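Local coordinates for ferredoxin (Trichomonas vaginalis, PDB 1L5P), which carries electrons on a single [2Fe-2S] cluster, linking pyruvate:ferredoxin oxidoreductase to hydrogenase, at residues A[21-26]-A[30-35]. Numbering follows the deposited sequence.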
ATOM      1  N   THR A  21       3.624   6.000  -4.919  1.00 29.12           N
ATOM      2  CA  THR A  21       2.614   5.395  -4.067  1.00 27.27           C
ATOM      3  C   THR A  21       2.946   3.928  -3.905  1.00 26.40           C
ATOM      4  O   THR A  21       3.603   3.337  -4.758  1.00 26.42           O
ATOM      5  CB  THR A  21       1.206   5.491  -4.659  1.00 26.82           C
ATOM      6  OG1 THR A  21       1.119   4.650  -5.814  1.00 28.97           O
ATOM      7  CG2 THR A  21       0.883   6.921  -5.034  1.00 27.45           C
ATOM      8  N   LEU A  22       2.488   3.351  -2.806  1.00 24.77           N
ATOM      9  CA  LEU A  22       2.717   1.953  -2.532  1.00 24.90           C
ATOM     10  C   LEU A  22       2.149   1.131  -3.680  1.00 27.28           C
ATOM     11  O   LEU A  22       2.691   0.075  -4.036  1.00 28.55           O
ATOM     12  CB  LEU A  22       2.026   1.566  -1.234  1.00 22.31           C
ATOM     13  CG  LEU A  22       2.313   0.141  -0.783  1.00 23.68           C
ATOM     14  CD1 LEU A  22       3.793   0.003  -0.452  1.00 20.12           C
ATOM     15  CD2 LEU A  22       1.451  -0.185   0.408  1.00 22.67           C
ATOM     16  N   PHE A  23       1.051   1.625  -4.246  1.00 26.12           N
ATOM     17  CA  PHE A  23       0.358   0.975  -5.359  1.00 25.25           C
ATOM     18  C   PHE A  23       1.300   0.861  -6.545  1.00 26.45           C
ATOM     19  O   PHE A  23       1.446  -0.203  -7.140  1.00 26.97           O
ATOM     20  CB  PHE A  23      -0.879   1.795  -5.768  1.00 22.99           C
ATOM     21  CG  PHE A  23      -1.627   1.234  -6.949  1.00 15.89           C
ATOM     22  CD1 PHE A  23      -2.506   0.163  -6.794  1.00 15.10           C
ATOM     23  CD2 PHE A  23      -1.463   1.788  -8.214  1.00 14.19           C
ATOM     24  CE1 PHE A  23      -3.217  -0.347  -7.895  1.00 15.02           C
ATOM     25  CE2 PHE A  23      -2.166   1.287  -9.317  1.00 12.66           C
ATOM     26  CZ  PHE A  23      -3.046   0.217  -9.156  1.00 12.84           C
ATOM     27  N   THR A  24       1.929   1.977  -6.889  1.00 27.85           N
ATOM     28  CA  THR A  24       2.861   2.003  -7.996  1.00 29.89           C
ATOM     29  C   THR A  24       3.968   1.001  -7.744  1.00 30.18           C
ATOM     30  O   THR A  24       4.259   0.160  -8.584  1.00 31.38           O
ATOM     31  CB  THR A  24       3.481   3.381  -8.138  1.00 31.62           C
ATOM     32  OG1 THR A  24       2.440   4.337  -8.355  1.00 34.53           O
ATOM     33  CG2 THR A  24       4.454   3.410  -9.311  1.00 34.03           C
ATOM     34  N   VAL A  25       4.579   1.107  -6.572  1.00 29.43           N
ATOM     35  CA  VAL A  25       5.658   0.227  -6.167  1.00 29.05           C
ATOM     36  C   VAL A  25       5.231  -1.239  -6.194  1.00 28.66           C
ATOM     37  O   VAL A  25       5.921  -2.084  -6.762  1.00 29.33           O
ATOM     38  CB  VAL A  25       6.125   0.607  -4.749  1.00 28.63           C
ATOM     39  CG1 VAL A  25       7.017  -0.482  -4.167  1.00 28.47           C
ATOM     40  CG2 VAL A  25       6.843   1.949  -4.799  1.00 25.04           C
ATOM     41  N   LEU A  26       4.088  -1.531  -5.587  1.00 27.93           N
ATOM     42  CA  LEU A  26       3.577  -2.895  -5.527  1.00 29.30           C
ATOM     43  C   LEU A  26       3.192  -3.470  -6.879  1.00 30.67           C
ATOM     44  O   LEU A  26       3.588  -4.585  -7.224  1.00 32.54           O
ATOM     45  CB  LEU A  26       2.363  -2.967  -4.601  1.00 28.18           C
ATOM     46  CG  LEU A  26       2.632  -2.818  -3.103  1.00 26.63           C
ATOM     47  CD1 LEU A  26       1.358  -3.143  -2.328  1.00 24.20           C
ATOM     48  CD2 LEU A  26       3.774  -3.743  -2.692  1.00 23.60           C
ATOM     49  N   GLY A  30       4.838  -6.667  -9.640  1.00 26.20           N
ATOM     50  CA  GLY A  30       4.080  -7.892  -9.810  1.00 25.78           C
ATOM     51  C   GLY A  30       3.447  -8.448  -8.552  1.00 26.98           C
ATOM     52  O   GLY A  30       2.832  -9.519  -8.589  1.00 26.39           O
ATOM     53  N   LEU A  31       3.584  -7.728  -7.440  1.00 28.08           N
ATOM     54  CA  LEU A  31       3.016  -8.163  -6.163  1.00 28.65           C
ATOM     55  C   LEU A  31       1.525  -7.829  -6.075  1.00 29.45           C
ATOM     56  O   LEU A  31       0.764  -8.481  -5.358  1.00 29.95           O
ATOM     57  CB  LEU A  31       3.777  -7.498  -5.013  1.00 27.20           C
ATOM     58  CG  LEU A  31       5.234  -7.956  -4.919  1.00 27.46           C
ATOM     59  CD1 LEU A  31       5.948  -7.222  -3.797  1.00 29.79           C
ATOM     60  CD2 LEU A  31       5.266  -9.458  -4.691  1.00 25.57           C
ATOM     61  N   MET A  32       1.116  -6.810  -6.822  1.00 30.47           N
ATOM     62  CA  MET A  32      -0.279  -6.374  -6.841  1.00 31.31           C
ATOM     63  C   MET A  32      -0.678  -6.022  -8.282  1.00 31.35           C
ATOM     64  O   MET A  32       0.069  -5.338  -8.997  1.00 31.47           O
ATOM     65  CB  MET A  32      -0.451  -5.157  -5.906  1.00 29.33           C
ATOM     66  CG  MET A  32      -1.890  -4.676  -5.716  1.00 29.62           C
ATOM     67  SD  MET A  32      -2.059  -3.191  -4.669  1.00 25.53           S
ATOM     68  CE  MET A  32      -2.268  -3.986  -3.098  1.00 22.11           C
ATOM     69  N   SER A  33      -1.847  -6.502  -8.703  1.00 32.74           N
ATOM     70  CA  SER A  33      -2.344  -6.247 -10.059  1.00 34.73           C
ATOM     71  C   SER A  33      -3.111  -4.934 -10.152  1.00 34.20           C
ATOM     72  O   SER A  33      -3.844  -4.578  -9.236  1.00 33.04           O
ATOM     73  CB  SER A  33      -3.247  -7.399 -10.518  1.00 35.78           C
ATOM     74  OG  SER A  33      -4.613  -7.040 -10.463  1.00 34.63           O
ATOM     75  N   ALA A  34      -2.936  -4.223 -11.260  1.00 35.65           N
ATOM     76  CA  ALA A  34      -3.611  -2.950 -11.474  1.00 39.12           C
ATOM     77  C   ALA A  34      -4.809  -3.141 -12.409  1.00 41.52           C
ATOM     78  O   ALA A  34      -5.447  -2.176 -12.839  1.00 45.08           O
ATOM     79  CB  ALA A  34      -2.631  -1.938 -12.068  1.00 36.92           C
ATOM     80  N   ASP A  35      -5.109  -4.395 -12.711  1.00 41.59           N
ATOM     81  CA  ASP A  35      -6.200  -4.747 -13.604  1.00 43.52           C
ATOM     82  C   ASP A  35      -7.558  -4.507 -12.971  1.00 44.42           C
ATOM     83  O   ASP A  35      -7.774  -4.867 -11.819  1.00 44.87           O
ATOM     84  CB  ASP A  35      -6.083  -6.222 -13.971  1.00 43.88           C
ATOM     85  CG  ASP A  35      -6.607  -6.518 -15.353  1.00 48.63           C
ATOM     86  OD1 ASP A  35      -7.676  -7.160 -15.462  1.00 49.54           O
ATOM     87  OD2 ASP A  35      -5.947  -6.109 -16.333  1.00 52.05           O
TER
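Leu26 and Met32 meet at the centre of this contact, where the chain leaves helix 22-27 and folds back along it. CB of Leu26 lies 3.8 Å from CB of Met32, and beyond them CD1 of Leu26 packs against SD of Met32 and lies 3.8 Å from CE of Met32. Extended through its first two torsions, the methionine bends only at chi3 (-91°), which turns CE onto Leu26 while SD remains beside the aromatic ring of Phe23. There SD approaches CD1 of Phe23 at 4.0 Å, an oblique Met-aromatic contact with the sulfur 66° off the ring normal. The ring reaches the loop because CG of Phe23 stands anti to the backbone N; at its far end CZ touches CB of Ala34 at 3.6 Å. Backbone bonds tie the base of the turn: O of Leu26 accepts N-H of Leu31 at 3.2 Å, with a bent N-H...O angle of 136°, and a second, weak bond comes from N of Met32. Leu31 extends the apolar packing toward Leu14 of strand 10-15 and Ala5 of strand 2-7, its CD1 lying 4.2 Å from CD2 of Leu26. Packing thins toward the other end of the loop, where the CB atoms of Ser33 and Asp35 point away from the helix and both residues are exposed; exposed Ala34 still meets the ring. Gly30, with positive phi, closes the helix in a Schellman motif, and the returning loop flanks Phe23, whose ring also touches the cluster ligands Cys47 and Cys78 and lines the [2Fe-2S] pocket of this beta-grasp ferredoxin.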